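Local coordinates for protein UDP-N-acetylglucosamine 4,6-dehydratase (Vibrio fischeri, PDB 3PVZ) that binds nicotinamide-adenine-dinucleotide on a Rossmann-type domain and is probably a lyase that dehydrates UDP-N-acetylglucosamine, at residues N253-F258 against I342-S347; K27-V32 against S247-E252; T148-I153 against M187-E192. All blocks are in the same frame, centred on the assembly; numbering follows the deposited sequence.

Contact 1. Residues N253-F258 against I342-S347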
loop_
_atom_site.group_PDB
_atom_site.type_symbol
_atom_site.label_atom_id
_atom_site.label_comp_id
_atom_site.label_asym_id
_atom_site.label_seq_id
_atom_site.Cartn_x
_atom_site.Cartn_y
_atom_site.Cartn_z
ATOM N N ASN A 253 23.758 -19.070 5.062
ATOM C CA ASN A 253 23.172 -19.325 3.732
ATOM C C ASN A 253 22.183 -20.464 3.816
ATOM O O ASN A 253 22.550 -21.545 4.197
ATOM C CB ASN A 253 24.233 -19.639 2.643
ATOM C CG ASN A 253 23.687 -19.412 1.205
ATOM O OD1 ASN A 253 22.666 -18.737 1.010
ATOM N ND2 ASN A 253 24.386 -19.946 0.201
ATOM N N ARG A 254 20.945 -20.179 3.420
ATOM C CA ARG A 254 19.809 -21.110 3.398
ATOM C C ARG A 254 19.091 -21.400 4.721
ATOM O O ARG A 254 18.204 -22.246 4.748
ATOM C CB ARG A 254 20.194 -22.440 2.736
ATOM C CG ARG A 254 20.720 -22.275 1.360
ATOM C CD ARG A 254 21.021 -23.619 0.702
ATOM N NE ARG A 254 21.610 -23.269 -0.562
ATOM C CZ ARG A 254 22.911 -23.193 -0.815
ATOM N NH1 ARG A 254 23.800 -23.564 0.097
ATOM N NH2 ARG A 254 23.314 -22.779 -2.026
ATOM N N ASP A 255 19.416 -20.706 5.806
ATOM C CA ASP A 255 18.736 -20.965 7.065
ATOM C C ASP A 255 17.345 -20.290 7.044
ATOM O O ASP A 255 17.238 -19.126 6.622
ATOM C CB ASP A 255 19.490 -20.322 8.196
ATOM C CG ASP A 255 20.661 -21.110 8.687
ATOM O OD1 ASP A 255 20.938 -22.254 8.248
ATOM O OD2 ASP A 255 21.287 -20.551 9.606
ATOM N N ILE A 256 16.310 -21.022 7.473
ATOM C CA ILE A 256 14.996 -20.471 7.732
ATOM C C ILE A 256 14.813 -20.430 9.255
ATOM O O ILE A 256 14.713 -21.472 9.921
ATOM C CB ILE A 256 13.813 -21.315 7.164
ATOM C CG1 ILE A 256 13.970 -21.636 5.673
ATOM C CG2 ILE A 256 12.490 -20.573 7.399
ATOM C CD1 ILE A 256 13.005 -22.742 5.203
ATOM N N PHE A 257 14.773 -19.225 9.801
ATOM C CA PHE A 257 14.561 -19.037 11.241
ATOM C C PHE A 257 13.065 -19.068 11.525
ATOM O O PHE A 257 12.275 -18.625 10.698
ATOM C CB PHE A 257 15.163 -17.708 11.686
ATOM C CG PHE A 257 16.639 -17.755 11.931
ATOM C CD1 PHE A 257 17.486 -18.555 11.148
ATOM C CD2 PHE A 257 17.208 -17.009 12.971
ATOM C CE1 PHE A 257 18.855 -18.603 11.393
ATOM C CE2 PHE A 257 18.594 -17.044 13.213
ATOM C CZ PHE A 257 19.411 -17.831 12.439
ATOM N N PHE A 258 12.674 -19.622 12.668
ATOM C CA PHE A 258 11.239 -19.615 13.096
ATOM C C PHE A 258 11.123 -19.722 14.595
ATOM O O PHE A 258 12.046 -20.222 15.250
ATOM C CB PHE A 258 10.467 -20.768 12.461
ATOM C CG PHE A 258 10.916 -22.124 12.950
ATOM C CD1 PHE A 258 11.993 -22.762 12.366
ATOM C CD2 PHE A 258 10.268 -22.753 14.022
ATOM C CE1 PHE A 258 12.415 -24.002 12.828
ATOM C CE2 PHE A 258 10.707 -23.980 14.479
ATOM C CZ PHE A 258 11.769 -24.599 13.883
ATOM N N ILE A 342 15.983 -23.338 13.516
ATOM C CA ILE A 342 16.551 -23.169 12.201
ATOM C C ILE A 342 16.262 -24.409 11.338
ATOM O O ILE A 342 16.566 -25.557 11.720
ATOM C CB ILE A 342 18.047 -22.966 12.291
ATOM C CG1 ILE A 342 18.385 -21.860 13.278
ATOM C CG2 ILE A 342 18.628 -22.652 10.934
ATOM C CD1 ILE A 342 19.863 -21.517 13.308
ATOM N N ILE A 343 15.662 -24.174 10.180
ATOM C CA ILE A 343 15.581 -25.185 9.141
ATOM C C ILE A 343 16.730 -24.915 8.214
ATOM O O ILE A 343 16.981 -23.779 7.795
ATOM C CB ILE A 343 14.294 -25.134 8.316
ATOM C CG1 ILE A 343 13.060 -25.303 9.206
ATOM C CG2 ILE A 343 14.284 -26.249 7.217
ATOM C CD1 ILE A 343 11.768 -25.032 8.467
ATOM N N LYS A 344 17.463 -25.970 7.947
ATOM C CA LYS A 344 18.534 -25.936 6.990
ATOM C C LYS A 344 17.891 -26.204 5.653
ATOM O O LYS A 344 17.715 -27.345 5.296
ATOM C CB LYS A 344 19.521 -27.062 7.323
ATOM C CG LYS A 344 20.149 -26.899 8.711
ATOM C CD LYS A 344 21.262 -25.928 8.574
ATOM C CE LYS A 344 21.441 -25.085 9.747
ATOM N NZ LYS A 344 22.516 -24.093 9.396
ATOM N N ASN A 345 17.489 -25.166 4.928
ATOM C CA ASN A 345 16.745 -25.404 3.672
ATOM C C ASN A 345 17.616 -26.168 2.680
ATOM O O ASN A 345 18.769 -25.842 2.489
ATOM C CB ASN A 345 16.274 -24.089 3.041
ATOM C CG ASN A 345 15.159 -24.279 2.012
ATOM O OD1 ASN A 345 14.728 -25.390 1.731
ATOM N ND2 ASN A 345 14.656 -23.161 1.480
ATOM N N ASP A 346 17.066 -27.209 2.089
ATOM C CA ASP A 346 17.706 -27.858 0.945
ATOM C C ASP A 346 16.755 -28.009 -0.267
ATOM O O ASP A 346 16.957 -28.902 -1.055
ATOM C CB ASP A 346 18.300 -29.212 1.356
ATOM C CG ASP A 346 17.283 -30.113 2.012
ATOM O OD1 ASP A 346 16.177 -29.629 2.343
ATOM O OD2 ASP A 346 17.581 -31.303 2.202
ATOM N N SER A 347 15.763 -27.117 -0.423
ATOM C CA SER A 347 14.940 -27.023 -1.652
ATOM C C SER A 347 15.848 -26.914 -2.854
ATOM O O SER A 347 16.888 -26.283 -2.750
ATOM C CB SER A 347 14.076 -25.740 -1.686
ATOM O OG SER A 347 13.518 -25.403 -0.436
#
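R254 and N345 join the two segments where the strands give way to loop. The backbone O of R254 accepts from N of N345 at 3.0 Å. The CB atoms of the pair also approach each other, while the R254 guanidinium leads away.

D255 faces K344 in an antiparallel non-hydrogen-bonded pair. The lysine chain bends at chi2 (-82°) and then runs beside the aspartate. NZ of K344 reaches the syn lone pair of OD1 of D255 at 2.7 Å, forming a salt bridge. The other oxygen, OD2, accepts from the backbone N of E252. The carboxylate is therefore held from the neighbouring strand and from the loop before its own strand. Its CG also lies 3.4 Å from CG2 of I342.

I256 and I343 form the hydrogen-bonded pair. Each backbone N gives a nearly straight bond to the O of the other residue. Their side chains lie side by side on the opposite sheet face from D255, with CB of I256 4.0 Å from CB of I343.

F257 returns to the D255 face. CG1 of I342 sits over its ring face in a CH-pi contact, 4.2 Å from the centroid. CD1 of I342 touches CE1 of F257 at 3.6 Å. F258 turns its ring across I343, and its CE1 meets CG1 of I343 at 3.9 Å.

Strand 255-259 is the last of the parallel run of the Rossmann-type sheet, bonded to strand 194-198; strand 340-344 adds to it in the antiparallel sense. Helix 237-250 packs on F257, and helix 174-189 meets N345 and S347 through M187.

Contact 2. Residues K27-V32 against S247-E252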
loop_
_atom_site.group_PDB
_atom_site.type_symbol
_atom_site.label_atom_id
_atom_site.label_comp_id
_atom_site.label_asym_id
_atom_site.label_seq_id
_atom_site.Cartn_x
_atom_site.Cartn_y
_atom_site.Cartn_z
ATOM N N LYS A 27 25.085 -7.829 22.540
ATOM C CA LYS A 27 26.323 -7.111 22.425
ATOM C C LYS A 27 26.815 -7.245 20.992
ATOM O O LYS A 27 27.284 -6.269 20.393
ATOM C CB LYS A 27 27.357 -7.658 23.404
ATOM C CG LYS A 27 28.654 -6.828 23.472
ATOM C CD LYS A 27 28.733 -5.987 24.755
ATOM C CE LYS A 27 30.193 -5.664 25.170
ATOM N NZ LYS A 27 30.305 -5.583 26.698
ATOM N N GLU A 28 26.707 -8.454 20.458
ATOM C CA GLU A 28 27.182 -8.727 19.089
ATOM C C GLU A 28 26.253 -8.087 18.093
ATOM O O GLU A 28 26.717 -7.553 17.104
ATOM C CB GLU A 28 27.303 -10.204 18.800
ATOM C CG GLU A 28 27.765 -10.511 17.399
ATOM C CD GLU A 28 28.280 -11.938 17.271
ATOM O OE1 GLU A 28 27.860 -12.838 18.043
ATOM O OE2 GLU A 28 29.123 -12.137 16.413
ATOM N N LEU A 29 24.950 -8.071 18.378
ATOM C CA LEU A 29 24.020 -7.348 17.504
ATOM C C LEU A 29 24.444 -5.861 17.368
ATOM O O LEU A 29 24.476 -5.282 16.257
ATOM C CB LEU A 29 22.610 -7.424 18.048
ATOM C CG LEU A 29 21.821 -8.703 17.760
ATOM C CD1 LEU A 29 20.540 -8.729 18.603
ATOM C CD2 LEU A 29 21.485 -8.823 16.308
ATOM N N GLN A 30 24.787 -5.260 18.505
ATOM C CA GLN A 30 25.099 -3.855 18.552
ATOM C C GLN A 30 26.411 -3.548 17.859
ATOM O O GLN A 30 26.535 -2.555 17.210
ATOM C CB GLN A 30 25.106 -3.373 19.993
ATOM C CG GLN A 30 23.728 -2.992 20.469
ATOM C CD GLN A 30 23.718 -2.571 21.934
ATOM O OE1 GLN A 30 24.688 -2.014 22.405
ATOM N NE2 GLN A 30 22.625 -2.840 22.641
ATOM N N SER A 31 27.388 -4.427 18.020
ATOM C CA SER A 31 28.643 -4.342 17.302
ATOM C C SER A 31 28.413 -4.412 15.803
ATOM O O SER A 31 28.930 -3.550 15.094
ATOM C CB SER A 31 29.609 -5.421 17.777
ATOM O OG SER A 31 30.705 -5.511 16.903
ATOM N N VAL A 32 27.633 -5.380 15.308
ATOM C CA VAL A 32 27.406 -5.538 13.878
ATOM C C VAL A 32 26.626 -4.367 13.265
ATOM O O VAL A 32 27.094 -3.754 12.312
ATOM C CB VAL A 32 26.731 -6.873 13.524
ATOM C CG1 VAL A 32 26.249 -6.897 12.054
ATOM C CG2 VAL A 32 27.734 -8.086 13.773
ATOM N N SER A 247 17.778 -13.584 11.932
ATOM C CA SER A 247 18.044 -14.351 10.738
ATOM C C SER A 247 18.999 -13.544 9.874
ATOM O O SER A 247 19.993 -14.057 9.392
ATOM C CB SER A 247 16.777 -14.676 9.983
ATOM O OG SER A 247 17.080 -15.327 8.772
ATOM N N CYS A 248 18.708 -12.261 9.727
ATOM C CA CYS A 248 19.616 -11.347 8.999
ATOM C C CYS A 248 21.084 -11.401 9.416
ATOM O O CYS A 248 21.959 -11.577 8.575
ATOM C CB CYS A 248 19.166 -9.872 9.095
ATOM S SG CYS A 248 20.094 -8.864 7.924
ATOM N N ILE A 249 21.351 -11.161 10.693
ATOM C CA ILE A 249 22.706 -11.045 11.170
ATOM C C ILE A 249 23.345 -12.422 11.396
ATOM O O ILE A 249 24.471 -12.633 10.995
ATOM C CB ILE A 249 22.778 -10.343 12.524
ATOM C CG1 ILE A 249 22.153 -8.945 12.475
ATOM C CG2 ILE A 249 24.275 -10.348 13.029
ATOM C CD1 ILE A 249 22.751 -8.004 11.496
ATOM N N PHE A 250 22.607 -13.348 11.999
ATOM C CA PHE A 250 23.133 -14.678 12.389
ATOM C C PHE A 250 22.780 -15.857 11.466
ATOM O O PHE A 250 23.349 -16.920 11.606
ATOM C CB PHE A 250 22.685 -15.009 13.828
ATOM C CG PHE A 250 23.215 -14.027 14.862
ATOM C CD1 PHE A 250 24.555 -14.030 15.208
ATOM C CD2 PHE A 250 22.387 -13.092 15.439
ATOM C CE1 PHE A 250 25.075 -13.134 16.142
ATOM C CE2 PHE A 250 22.885 -12.163 16.421
ATOM C CZ PHE A 250 24.217 -12.172 16.754
ATOM N N GLY A 251 21.858 -15.684 10.541
ATOM C CA GLY A 251 21.500 -16.759 9.642
ATOM C C GLY A 251 22.634 -17.134 8.678
ATOM O O GLY A 251 23.320 -16.251 8.106
ATOM N N GLU A 252 22.831 -18.440 8.487
ATOM C CA GLU A 252 23.743 -18.874 7.468
ATOM C C GLU A 252 23.006 -19.012 6.159
ATOM O O GLU A 252 21.784 -19.083 6.143
ATOM C CB GLU A 252 24.395 -20.195 7.867
ATOM C CG GLU A 252 25.248 -20.049 9.093
ATOM C CD GLU A 252 25.931 -21.345 9.442
ATOM O OE1 GLU A 252 26.901 -21.693 8.733
ATOM O OE2 GLU A 252 25.488 -22.006 10.399
#
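I249 meets V32 and L29 of helix 19-34, near the N terminus. Its CG1 lies anti to the carbonyl carbon (chi1 -58°), from where it touches CD2 of L29 at 3.9 Å. The next atom, CD1 of I249, packs against CG1 of V32 at 3.7 Å. The isoleucine and valine side chains pass alongside each other, pointing opposite ways. CG2 of I249 makes looser contact with both V32 methyls. That same CG2 also sits over the centre of the F250 ring, 3.9 Å above its plane.

F250 is the last helical residue and reaches the other helix with its ring. CE2 of F250 meets CD2 of L29 at 3.6 Å. The leucine crosses the phenylalanine at about a right angle. E28 brings its carboxylate to the ring edge at CE1. OE1 of E28 lies 3.4 Å from CE1 of F250, near the ring plane. The carboxylate and ring planes stand 78° apart. G251 then leaves the helical conformation, although its N still bonds to O of S247.

No hydrogen bond spans the two segments. Helix 19-34 is held to the end of helix 237-250 by branched aliphatic groups and one aromatic ring. Y115 of strand 115-118 adjoins both V32 and I249. The E28 oxygen faces the ring edge, where C-H groups are slightly positive, so a weak electrostatic attraction is plausible.

Contact 3. Residues T148-I153 against M187-E192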
loop_
_atom_site.group_PDB
_atom_site.type_symbol
_atom_site.label_atom_id
_atom_site.label_comp_id
_atom_site.label_asym_id
_atom_site.label_seq_id
_atom_site.Cartn_x
_atom_site.Cartn_y
_atom_site.Cartn_z
ATOM N N THR A 148 16.392 -7.636 -7.071
ATOM C CA THR A 148 17.043 -6.923 -5.955
ATOM C C THR A 148 18.159 -7.832 -5.361
ATOM O O THR A 148 19.162 -7.374 -4.868
ATOM C CB THR A 148 16.058 -6.551 -4.885
ATOM O OG1 THR A 148 15.330 -7.723 -4.489
ATOM C CG2 THR A 148 15.022 -5.390 -5.348
ATOM N N ILE A 149 17.980 -9.127 -5.398
ATOM C CA ILE A 149 19.110 -10.014 -5.066
ATOM C C ILE A 149 20.303 -9.814 -6.045
ATOM O O ILE A 149 21.461 -9.669 -5.605
ATOM C CB ILE A 149 18.727 -11.512 -5.022
ATOM C CG1 ILE A 149 17.647 -11.749 -3.954
ATOM C CG2 ILE A 149 19.960 -12.364 -4.635
ATOM C CD1 ILE A 149 16.994 -13.109 -4.052
ATOM N N GLN A 150 20.027 -9.773 -7.344
ATOM C CA GLN A 150 21.094 -9.571 -8.347
ATOM C C GLN A 150 21.786 -8.221 -8.141
ATOM O O GLN A 150 23.017 -8.127 -8.166
ATOM C CB GLN A 150 20.556 -9.713 -9.796
ATOM C CG GLN A 150 21.657 -9.582 -10.840
ATOM C CD GLN A 150 22.597 -10.803 -10.815
ATOM O OE1 GLN A 150 22.124 -11.899 -10.839
ATOM N NE2 GLN A 150 23.902 -10.593 -10.715
ATOM N N GLN A 151 20.997 -7.173 -7.804
ATOM C CA GLN A 151 21.563 -5.882 -7.557
ATOM C C GLN A 151 22.407 -5.913 -6.276
ATOM O O GLN A 151 23.382 -5.173 -6.139
ATOM C CB GLN A 151 20.451 -4.842 -7.453
ATOM C CG GLN A 151 19.671 -4.689 -8.710
ATOM C CD GLN A 151 18.498 -3.777 -8.526
ATOM O OE1 GLN A 151 17.881 -3.741 -7.460
ATOM N NE2 GLN A 151 18.165 -3.054 -9.558
ATOM N N SER A 152 22.019 -6.733 -5.321
ATOM C CA SER A 152 22.801 -6.890 -4.111
ATOM C C SER A 152 24.148 -7.635 -4.377
ATOM O O SER A 152 25.195 -7.228 -3.828
ATOM C CB SER A 152 21.974 -7.636 -3.066
ATOM O OG SER A 152 20.799 -6.911 -2.716
ATOM N N ILE A 153 24.132 -8.696 -5.185
ATOM C CA ILE A 153 25.376 -9.384 -5.617
ATOM C C ILE A 153 26.292 -8.398 -6.332
ATOM O O ILE A 153 27.452 -8.312 -6.028
ATOM C CB ILE A 153 25.096 -10.520 -6.582
ATOM C CG1 ILE A 153 24.287 -11.628 -5.872
ATOM C CG2 ILE A 153 26.408 -11.114 -7.160
ATOM C CD1 ILE A 153 23.290 -12.288 -6.771
HETATM N N MSE A 187 16.971 -20.063 -4.315
HETATM C CA MSE A 187 17.940 -21.124 -4.236
HETATM C C MSE A 187 19.006 -20.901 -5.296
HETATM O O MSE A 187 20.156 -21.141 -5.014
HETATM C CB MSE A 187 17.301 -22.519 -4.352
HETATM C CG MSE A 187 16.524 -23.019 -3.133
HETATM SE SE MSE A 187 17.314 -22.747 -1.329
HETATM C CE MSE A 187 16.404 -21.053 -0.839
ATOM N N ARG A 188 18.649 -20.441 -6.496
ATOM C CA ARG A 188 19.657 -20.209 -7.533
ATOM C C ARG A 188 20.581 -19.099 -7.106
ATOM O O ARG A 188 21.800 -19.222 -7.254
ATOM C CB ARG A 188 19.055 -19.839 -8.872
ATOM C CG ARG A 188 20.088 -19.456 -9.903
ATOM C CD ARG A 188 19.529 -19.499 -11.341
ATOM N NE ARG A 188 18.600 -18.396 -11.583
ATOM C CZ ARG A 188 17.986 -18.180 -12.733
ATOM N NH1 ARG A 188 17.162 -17.160 -12.848
ATOM N NH2 ARG A 188 18.172 -19.004 -13.774
ATOM N N LYS A 189 20.000 -18.017 -6.602
ATOM C CA LYS A 189 20.793 -16.859 -6.126
ATOM C C LYS A 189 21.675 -17.134 -4.922
ATOM O O LYS A 189 22.682 -16.461 -4.724
ATOM C CB LYS A 189 19.882 -15.683 -5.789
ATOM C CG LYS A 189 19.341 -14.943 -7.026
ATOM C CD LYS A 189 20.500 -14.457 -7.922
ATOM C CE LYS A 189 20.057 -13.536 -9.044
ATOM N NZ LYS A 189 19.096 -14.160 -9.951
ATOM N N SER A 190 21.283 -18.105 -4.111
ATOM C CA SER A 190 22.065 -18.503 -2.962
ATOM C C SER A 190 23.358 -19.228 -3.310
ATOM O O SER A 190 24.174 -19.413 -2.438
ATOM C CB SER A 190 21.254 -19.377 -2.020
ATOM O OG SER A 190 21.004 -20.616 -2.572
ATOM N N GLU A 191 23.534 -19.638 -4.564
ATOM C CA GLU A 191 24.853 -20.092 -5.059
ATOM C C GLU A 191 25.836 -18.917 -5.274
ATOM O O GLU A 191 26.980 -19.169 -5.596
ATOM C CB GLU A 191 24.693 -20.874 -6.382
ATOM C CG GLU A 191 23.908 -22.179 -6.186
ATOM C CD GLU A 191 23.486 -22.873 -7.473
ATOM O OE1 GLU A 191 23.491 -22.239 -8.535
ATOM O OE2 GLU A 191 23.099 -24.066 -7.405
ATOM N N GLU A 192 25.378 -17.658 -5.138
ATOM C CA GLU A 192 26.248 -16.489 -5.312
ATOM C C GLU A 192 26.298 -15.525 -4.136
ATOM O O GLU A 192 27.192 -14.738 -4.087
ATOM C CB GLU A 192 25.808 -15.667 -6.504
ATOM C CG GLU A 192 26.022 -16.387 -7.812
ATOM C CD GLU A 192 25.583 -15.560 -8.957
ATOM O OE1 GLU A 192 24.530 -15.923 -9.468
ATOM O OE2 GLU A 192 26.255 -14.546 -9.303
HETATM O O HOH W 1 25.804 -12.500 -10.950
#
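K189 lays its aliphatic chain over I149 and I153 of the neighbouring helix. CG2 of I149 meets CB of K189 at 3.5 Å, and CG of K189 lies almost as near to it.

The lysine bends at chi2 (-56°), which places CD beside the next isoleucine. CD1 of I153 touches CD of K189 at 3.7 Å, and these side chains cross at about a right angle. I149 and I153 are one helical turn apart, and the lysine methylenes rest on both.

Q150 crosses the lysine near CE. Its OE1 approaches CE of K189 at 3.2 Å, while NZ of K189 is farther off, at 3.9 Å. The ammonium instead makes a salt bridge with D146, one turn before Q150 on the same helix.

The amide nitrogen of Q150 serves two acceptors. It bonds to OD1 of D154 and also gives a hydrogen bond to a water at 2.7 Å from NE2 of Q150. That water donates to OE2 of E192. It thus joins the two segments, which share no direct hydrogen bond. OE2 of E192 also lies 4.0 Å from CG2 of I153, so the carboxylate borders the apolar patch.

The contact packs helix 131-154 against the C-terminal part of helix 174-189. These helices are successive in the Rossmann-type alternation, with strand 159-163 between them in sequence, and I149 also touches Y160 of that strand. The chemistry divides along the lysine. The methylenes pack on the isoleucines, and the ammonium finds its counter-charge at D146. The exposed E192 is joined to Q150 through water.

How the contacts relate
Contacts 1 and 3 lie in the Rossmann-type part; contact 2 brings helix 19-34, which precedes the first strand of its sheet, against it. Contact 1 is an antiparallel strand pair; contacts 2 and 3 are helix pairs. Centres lie 16 Å apart between contacts 1 and 2 and between 1 and 3, and 20 Å between 2 and 3. The F257 ring packs on S247 and G251, and N253 ND2 bonds to S190 O. Contacts 2 and 3 do not touch. Along the chain come 27-32, both segments of contact 3, 247-252, then 253-258 and 342-347. Helix 237-250 leads through a short loop into strand 255-259. Contact 1 thus borders one segment of each helix pair, 247-252 and 187-192.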